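Local atomic coordinates of putative PadR-family transcriptional regulatory protein (Bacteroides fragilis, PDB entry 5H20), a protein that probably binds DNA as a dimeric winged helix-turn-helix regulator of the PadR family, controlling transcription. Residues K12-L23 with L52-L62. Residues are numbered along the deposited sequence; the frame is centred on the assembly and turned at random. Where two conformers were deposited one is given.
Sequences KGMLEYCIMLLL and LLTRLKNDDLL
Glu16 meets Leu52 where helix 12-23 crosses helix 52-58, their axes 10.4 Å apart at closest approach and inclined at -73°. The contact forms part of the hydrophobic core of a winged helix-turn-helix domain, joining the N-terminal helix 5-23 to helix 46-58 and the start of the wing. Leu52 is a knob in a hole made by Lys12, Leu15, Glu16 and Ile19: its CD2 abuts Leu15 CB at 3.7 Å, while its CG lies 3.9 Å from Glu16 CG. Ile19 puts both branches on helix 52-58: a chi1 of -65° turns CG2 away from the backbone N and onto Leu53 CD2, 3.7 Å off, and CD1 reaches Leu52 CB. Leu56 splits its methyls, CD1 against Ile19 and CD2 against Met20, whose chain bends at chi3 (-83°) and brings CE to 4.0 Å from Leu56 CD2. A Schellman motif with Asp60 as C-prime residue ends helix 52-58, Leu61 N bonding to Leu56 O and Asp60 N to Lys57 O, and the chain turns into strand 62-67 of the wing. Past the turn, Leu62 receives Leu23 CD1 at its branch point, 3.7 Å from CG.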
ATOM      1  N   LYS A  12       1.280   7.301   1.023  1.00 50.57           N
ATOM      2  CA  LYS A  12      -0.049   7.650   1.578  1.00 51.20           C
ATOM      3  C   LYS A  12      -0.804   6.381   1.956  1.00 48.29           C
ATOM      4  O   LYS A  12      -1.435   6.337   3.011  1.00 50.33           O
ATOM      5  CB  LYS A  12      -0.904   8.461   0.586  1.00 53.24           C
ATOM      6  CG  LYS A  12      -0.433   9.884   0.351  1.00 59.56           C
ATOM      7  CD  LYS A  12      -1.406  10.679  -0.513  1.00 65.29           C
ATOM      8  CE  LYS A  12      -0.739  11.951  -1.035  1.00 73.25           C
ATOM      9  NZ  LYS A  12      -1.702  12.876  -1.698  1.00 82.27           N
ATOM     10  N   GLY A  13      -0.718   5.373   1.083  1.00 45.54           N
ATOM     11  CA  GLY A  13      -1.351   4.062   1.268  1.00 46.36           C
ATOM     12  C   GLY A  13      -0.874   3.369   2.527  1.00 47.60           C
ATOM     13  O   GLY A  13      -1.689   2.902   3.332  1.00 49.96           O
ATOM     14  N   MET A  14       0.444   3.330   2.706  1.00 47.22           N
ATOM     15  CA  MET A  14       1.036   2.745   3.916  1.00 50.97           C
ATOM     16  C   MET A  14       0.514   3.423   5.197  1.00 50.59           C
ATOM     17  O   MET A  14       0.051   2.739   6.114  1.00 53.42           O
ATOM     18  CB  MET A  14       2.563   2.740   3.857  1.00 53.45           C
ATOM     19  CG  MET A  14       3.170   1.884   2.745  1.00 55.83           C
ATOM     20  SD  MET A  14       2.871   0.107   2.913  1.00 65.09           S
ATOM     21  CE  MET A  14       3.937  -0.281   4.303  1.00 72.54           C
ATOM     22  N   LEU A  15       0.567   4.755   5.218  1.00 59.05           N
ATOM     23  CA  LEU A  15       0.057   5.568   6.331  1.00 56.80           C
ATOM     24  C   LEU A  15      -1.458   5.380   6.535  1.00 54.29           C
ATOM     25  O   LEU A  15      -1.906   5.226   7.671  1.00 53.85           O
ATOM     26  CB  LEU A  15       0.433   7.046   6.140  1.00 56.71           C
ATOM     27  CG  LEU A  15       1.911   7.446   6.350  1.00 59.82           C
ATOM     28  CD1 LEU A  15       2.319   8.634   5.497  1.00 60.43           C
ATOM     29  CD2 LEU A  15       2.197   7.742   7.813  1.00 61.31           C
ATOM     30  N   GLU A  16      -2.226   5.349   5.439  1.00 52.82           N
ATOM     31  CA  GLU A  16      -3.680   5.093   5.499  1.00 51.80           C
ATOM     32  C   GLU A  16      -4.033   3.740   6.106  1.00 52.96           C
ATOM     33  O   GLU A  16      -5.004   3.632   6.859  1.00 52.77           O
ATOM     34  CB  GLU A  16      -4.336   5.225   4.125  1.00 51.41           C
ATOM     35  CG  GLU A  16      -4.621   6.663   3.714  1.00 50.61           C
ATOM     36  CD  GLU A  16      -4.820   6.815   2.222  1.00 51.46           C
ATOM     37  OE1 GLU A  16      -4.400   5.912   1.446  1.00 52.40           O
ATOM     38  OE2 GLU A  16      -5.374   7.852   1.815  1.00 51.92           O
ATOM     39  N   TYR A  17      -3.242   2.724   5.761  1.00 54.82           N
ATOM     40  CA  TYR A  17      -3.373   1.374   6.293  1.00 57.57           C
ATOM     41  C   TYR A  17      -3.027   1.347   7.778  1.00 58.53           C
ATOM     42  O   TYR A  17      -3.684   0.659   8.553  1.00 60.04           O
ATOM     43  CB  TYR A  17      -2.478   0.409   5.505  1.00 60.11           C
ATOM     44  CG  TYR A  17      -2.391  -0.993   6.055  1.00 64.27           C
ATOM     45  CD1 TYR A  17      -3.294  -1.983   5.656  1.00 66.54           C
ATOM     46  CD2 TYR A  17      -1.382  -1.346   6.959  1.00 67.29           C
ATOM     47  CE1 TYR A  17      -3.204  -3.282   6.155  1.00 71.56           C
ATOM     48  CE2 TYR A  17      -1.282  -2.641   7.457  1.00 72.40           C
ATOM     49  CZ  TYR A  17      -2.197  -3.603   7.051  1.00 74.50           C
ATOM     50  OH  TYR A  17      -2.094  -4.878   7.543  1.00 80.59           O
ATOM     51  N   CYS A  18      -1.995   2.099   8.145  1.00 58.43           N
ATOM     52  CA  CYS A  18      -1.540   2.231   9.522  1.00 60.33           C
ATOM     53  C   CYS A  18      -2.587   2.906  10.427  1.00 58.28           C
ATOM     54  O   CYS A  18      -2.801   2.470  11.564  1.00 59.79           O
ATOM     55  CB  CYS A  18      -0.222   3.006   9.544  1.00 61.44           C
ATOM     56  SG  CYS A  18       0.542   3.091  11.169  1.00 65.71           S
ATOM     57  N   ILE A  19      -3.234   3.953   9.909  1.00 55.21           N
ATOM     58  CA  ILE A  19      -4.336   4.639  10.595  1.00 53.96           C
ATOM     59  C   ILE A  19      -5.513   3.667  10.847  1.00 54.84           C
ATOM     60  O   ILE A  19      -6.023   3.576  11.983  1.00 55.11           O
ATOM     61  CB  ILE A  19      -4.833   5.881   9.805  1.00 52.07           C
ATOM     62  CG1 ILE A  19      -3.760   6.964   9.723  1.00 52.24           C
ATOM     63  CG2 ILE A  19      -6.089   6.475  10.438  1.00 51.75           C
ATOM     64  CD1 ILE A  19      -3.994   7.964   8.605  1.00 51.54           C
ATOM     65  N   MET A  20      -5.918   2.944   9.793  1.00 55.07           N
ATOM     66  CA  MET A  20      -7.012   1.966   9.890  1.00 56.68           C
ATOM     67  C   MET A  20      -6.662   0.845  10.862  1.00 60.09           C
ATOM     68  O   MET A  20      -7.516   0.426  11.660  1.00 61.75           O
ATOM     69  CB  MET A  20      -7.378   1.402   8.522  1.00 57.05           C
ATOM     70  CG  MET A  20      -8.058   2.407   7.615  1.00 55.02           C
ATOM     71  SD  MET A  20      -8.686   1.640   6.114  1.00 57.36           S
ATOM     72  CE  MET A  20      -7.209   1.630   5.097  1.00 56.55           C
ATOM     73  N   LEU A  21      -5.406   0.388  10.803  1.00 61.63           N
ATOM     74  CA  LEU A  21      -4.858  -0.557  11.784  1.00 65.98           C
ATOM     75  C   LEU A  21      -4.987  -0.065  13.224  1.00 66.17           C
ATOM     76  O   LEU A  21      -5.534  -0.777  14.066  1.00 69.13           O
ATOM     77  CB  LEU A  21      -3.389  -0.907  11.490  1.00 68.14           C
ATOM     78  CG  LEU A  21      -3.026  -2.340  11.104  1.00 73.30           C
ATOM     79  CD1 LEU A  21      -1.513  -2.482  11.116  1.00 76.18           C
ATOM     80  CD2 LEU A  21      -3.637  -3.376  12.043  1.00 77.78           C
ATOM     81  N   LEU A  22      -4.498   1.150  13.491  1.00 63.80           N
ATOM     82  CA  LEU A  22      -4.543   1.751  14.835  1.00 64.32           C
ATOM     83  C   LEU A  22      -5.963   2.018  15.345  1.00 63.42           C
ATOM     84  O   LEU A  22      -6.210   1.930  16.545  1.00 65.41           O
ATOM     85  CB  LEU A  22      -3.665   3.014  14.921  1.00 62.46           C
ATOM     86  CG  LEU A  22      -2.130   2.860  14.813  1.00 64.71           C
ATOM     87  CD1 LEU A  22      -1.468   4.176  14.423  1.00 62.66           C
ATOM     88  CD2 LEU A  22      -1.494   2.315  16.085  1.00 69.23           C
ATOM     89  N   LEU A  23      -6.893   2.293  14.433  1.00 61.49           N
ATOM     90  CA  LEU A  23      -8.287   2.577  14.804  1.00 61.42           C
ATOM     91  C   LEU A  23      -9.192   1.347  14.956  1.00 65.09           C
ATOM     92  O   LEU A  23     -10.300   1.456  15.486  1.00 65.75           O
ATOM     93  CB  LEU A  23      -8.905   3.604  13.842  1.00 58.15           C
ATOM     94  CG  LEU A  23      -8.466   5.055  14.058  1.00 56.23           C
ATOM     95  CD1 LEU A  23      -8.883   5.895  12.873  1.00 54.67           C
ATOM     96  CD2 LEU A  23      -9.012   5.681  15.344  1.00 57.19           C
ATOM     97  N   LEU A  52      -5.093  12.746   5.452  1.00 53.93           N
ATOM     98  CA  LEU A  52      -5.375  11.317   5.255  1.00 52.44           C
ATOM     99  C   LEU A  52      -6.627  10.877   6.018  1.00 51.34           C
ATOM    100  O   LEU A  52      -7.466  10.121   5.482  1.00 51.52           O
ATOM    101  CB  LEU A  52      -4.161  10.477   5.645  1.00 51.59           C
ATOM    102  CG  LEU A  52      -3.055  10.133   4.631  1.00 53.30           C
ATOM    103  CD1 LEU A  52      -2.876  11.076   3.440  1.00 55.94           C
ATOM    104  CD2 LEU A  52      -1.755   9.919   5.371  1.00 53.13           C
ATOM    105  N   LEU A  53      -6.763  11.370   7.252  1.00 50.84           N
ATOM    106  CA  LEU A  53      -7.972  11.185   8.038  1.00 50.74           C
ATOM    107  C   LEU A  53      -9.195  11.685   7.263  1.00 52.40           C
ATOM    108  O   LEU A  53     -10.197  10.965   7.148  1.00 52.04           O
ATOM    109  CB  LEU A  53      -7.861  11.913   9.384  1.00 51.47           C
ATOM    110  CG  LEU A  53      -6.750  11.514  10.350  1.00 50.77           C
ATOM    111  CD1 LEU A  53      -6.784  12.465  11.540  1.00 53.12           C
ATOM    112  CD2 LEU A  53      -6.900  10.061  10.783  1.00 49.17           C
ATOM    113  N   THR A  54      -9.076  12.903   6.724  1.00 54.67           N
ATOM    114  CA  THR A  54     -10.102  13.535   5.897  1.00 57.35           C
ATOM    115  C   THR A  54     -10.412  12.681   4.652  1.00 57.36           C
ATOM    116  O   THR A  54     -11.592  12.455   4.354  1.00 58.47           O
ATOM    117  CB  THR A  54      -9.730  15.011   5.561  1.00 60.73           C
ATOM    118  OG1 THR A  54      -9.685  15.773   6.774  1.00 61.90           O
ATOM    119  CG2 THR A  54     -10.751  15.671   4.625  1.00 64.33           C
ATOM    120  N   ARG A  55      -9.364  12.177   3.985  1.00 56.83           N
ATOM    121  CA  ARG A  55      -9.503  11.327   2.797  0.50 57.98           C
ATOM    122  C   ARG A  55     -10.227  10.008   3.106  1.00 56.56           C
ATOM    123  O   ARG A  55     -11.095   9.578   2.350  1.00 58.16           O
ATOM    124  CB  ARG A  55      -8.131  11.056   2.171  0.50 58.65           C
ATOM    125  CG  ARG A  55      -8.160  10.825   0.672  0.50 62.33           C
ATOM    126  CD  ARG A  55      -6.753  10.755   0.103  0.50 63.98           C
ATOM    127  NE  ARG A  55      -5.943  11.906   0.500  0.50 64.02           N
ATOM    128  CZ  ARG A  55      -4.909  12.360  -0.197  0.50 66.75           C
ATOM    129  NH1 ARG A  55      -4.571  11.766  -1.331  0.50 70.08           N
ATOM    130  NH2 ARG A  55      -4.222  13.412   0.231  0.50 67.15           N
ATOM    131  N   LEU A  56      -9.856   9.381   4.226  1.00 54.09           N
ATOM    132  CA  LEU A  56     -10.474   8.129   4.690  1.00 53.43           C
ATOM    133  C   LEU A  56     -11.929   8.329   5.147  1.00 54.43           C
ATOM    134  O   LEU A  56     -12.782   7.471   4.867  1.00 55.50           O
ATOM    135  CB  LEU A  56      -9.638   7.457   5.791  1.00 51.25           C
ATOM    136  CG  LEU A  56      -8.242   6.869   5.479  1.00 51.18           C
ATOM    137  CD1 LEU A  56      -7.352   6.895   6.713  1.00 49.49           C
ATOM    138  CD2 LEU A  56      -8.304   5.458   4.904  1.00 52.74           C
ATOM    139  N   LYS A  57     -12.210   9.449   5.831  1.00 54.74           N
ATOM    140  CA  LYS A  57     -13.595   9.821   6.187  1.00 56.97           C
ATOM    141  C   LYS A  57     -14.457  10.039   4.943  1.00 59.89           C
ATOM    142  O   LYS A  57     -15.608   9.593   4.905  1.00 61.51           O
ATOM    143  CB  LYS A  57     -13.654  11.066   7.101  1.00 57.88           C
ATOM    144  CG  LYS A  57     -15.014  11.766   7.097  1.00 61.32           C
ATOM    145  CD  LYS A  57     -14.958  13.239   7.472  1.00 64.06           C
ATOM    146  CE  LYS A  57     -14.207  14.116   6.474  1.00 65.34           C
ATOM    147  NZ  LYS A  57     -15.150  14.957   5.671  1.00 69.46           N
ATOM    148  N   ASN A  58     -13.893  10.730   3.949  1.00 61.33           N
ATOM    149  CA  ASN A  58     -14.594  11.040   2.698  1.00 65.32           C
ATOM    150  C   ASN A  58     -14.985   9.804   1.895  1.00 66.87           C
ATOM    151  O   ASN A  58     -16.011   9.802   1.221  1.00 70.28           O
ATOM    152  CB  ASN A  58     -13.787  12.023   1.836  1.00 66.82           C
ATOM    153  CG  ASN A  58     -13.914  13.466   2.309  1.00 68.27           C
ATOM    154  OD1 ASN A  58     -14.747  13.791   3.159  1.00 68.67           O
ATOM    155  ND2 ASN A  58     -13.087  14.343   1.754  1.00 69.93           N
ATOM    156  N   ASP A  59     -14.169   8.759   1.992  1.00 65.52           N
ATOM    157  CA  ASP A  59     -14.480   7.466   1.393  1.00 67.97           C
ATOM    158  C   ASP A  59     -15.244   6.542   2.368  1.00 67.24           C
ATOM    159  O   ASP A  59     -15.398   5.346   2.109  1.00 68.76           O
ATOM    160  CB  ASP A  59     -13.198   6.798   0.864  1.00 68.03           C
ATOM    161  CG  ASP A  59     -13.487   5.646  -0.091  1.00 72.09           C
ATOM    162  OD1 ASP A  59     -14.486   5.712  -0.843  1.00 75.83           O
ATOM    163  OD2 ASP A  59     -12.719   4.663  -0.087  1.00 72.43           O
ATOM    164  N   ASP A  60     -15.725   7.120   3.478  1.00 66.16           N
ATOM    165  CA  ASP A  60     -16.529   6.426   4.509  1.00 66.38           C
ATOM    166  C   ASP A  60     -15.827   5.216   5.159  1.00 64.91           C
ATOM    167  O   ASP A  60     -16.489   4.260   5.586  1.00 66.15           O
ATOM    168  CB  ASP A  60     -17.923   6.026   3.962  1.00 70.58           C
ATOM    169  CG  ASP A  60     -18.840   7.225   3.702  1.00 73.25           C
ATOM    170  OD1 ASP A  60     -18.402   8.398   3.775  1.00 72.75           O
ATOM    171  OD2 ASP A  60     -20.028   6.982   3.411  1.00 76.92           O
ATOM    172  N   LEU A  61     -14.494   5.259   5.205  1.00 62.52           N
ATOM    173  CA  LEU A  61     -13.679   4.219   5.832  1.00 59.62           C
ATOM    174  C   LEU A  61     -13.486   4.535   7.310  1.00 57.05           C
ATOM    175  O   LEU A  61     -13.380   3.631   8.139  1.00 55.96           O
ATOM    176  CB  LEU A  61     -12.326   4.080   5.117  1.00 58.92           C
ATOM    177  CG  LEU A  61     -12.314   3.499   3.695  1.00 62.04           C
ATOM    178  CD1 LEU A  61     -10.974   3.737   3.016  1.00 62.88           C
ATOM    179  CD2 LEU A  61     -12.657   2.016   3.668  1.00 62.31           C
ATOM    180  N   LEU A  62     -13.418   5.835   7.601  1.00 56.95           N
ATOM    181  CA  LEU A  62     -13.511   6.389   8.946  1.00 55.83           C
ATOM    182  C   LEU A  62     -14.764   7.263   9.047  1.00 57.91           C
ATOM    183  O   LEU A  62     -15.299   7.717   8.035  1.00 60.72           O
ATOM    184  CB  LEU A  62     -12.278   7.236   9.255  1.00 54.59           C
ATOM    185  CG  LEU A  62     -11.016   6.711   9.961  1.00 53.79           C
ATOM    186  CD1 LEU A  62     -10.497   5.366   9.460  1.00 54.16           C
ATOM    187  CD2 LEU A  62      -9.939   7.772   9.831  1.00 54.15           C
TER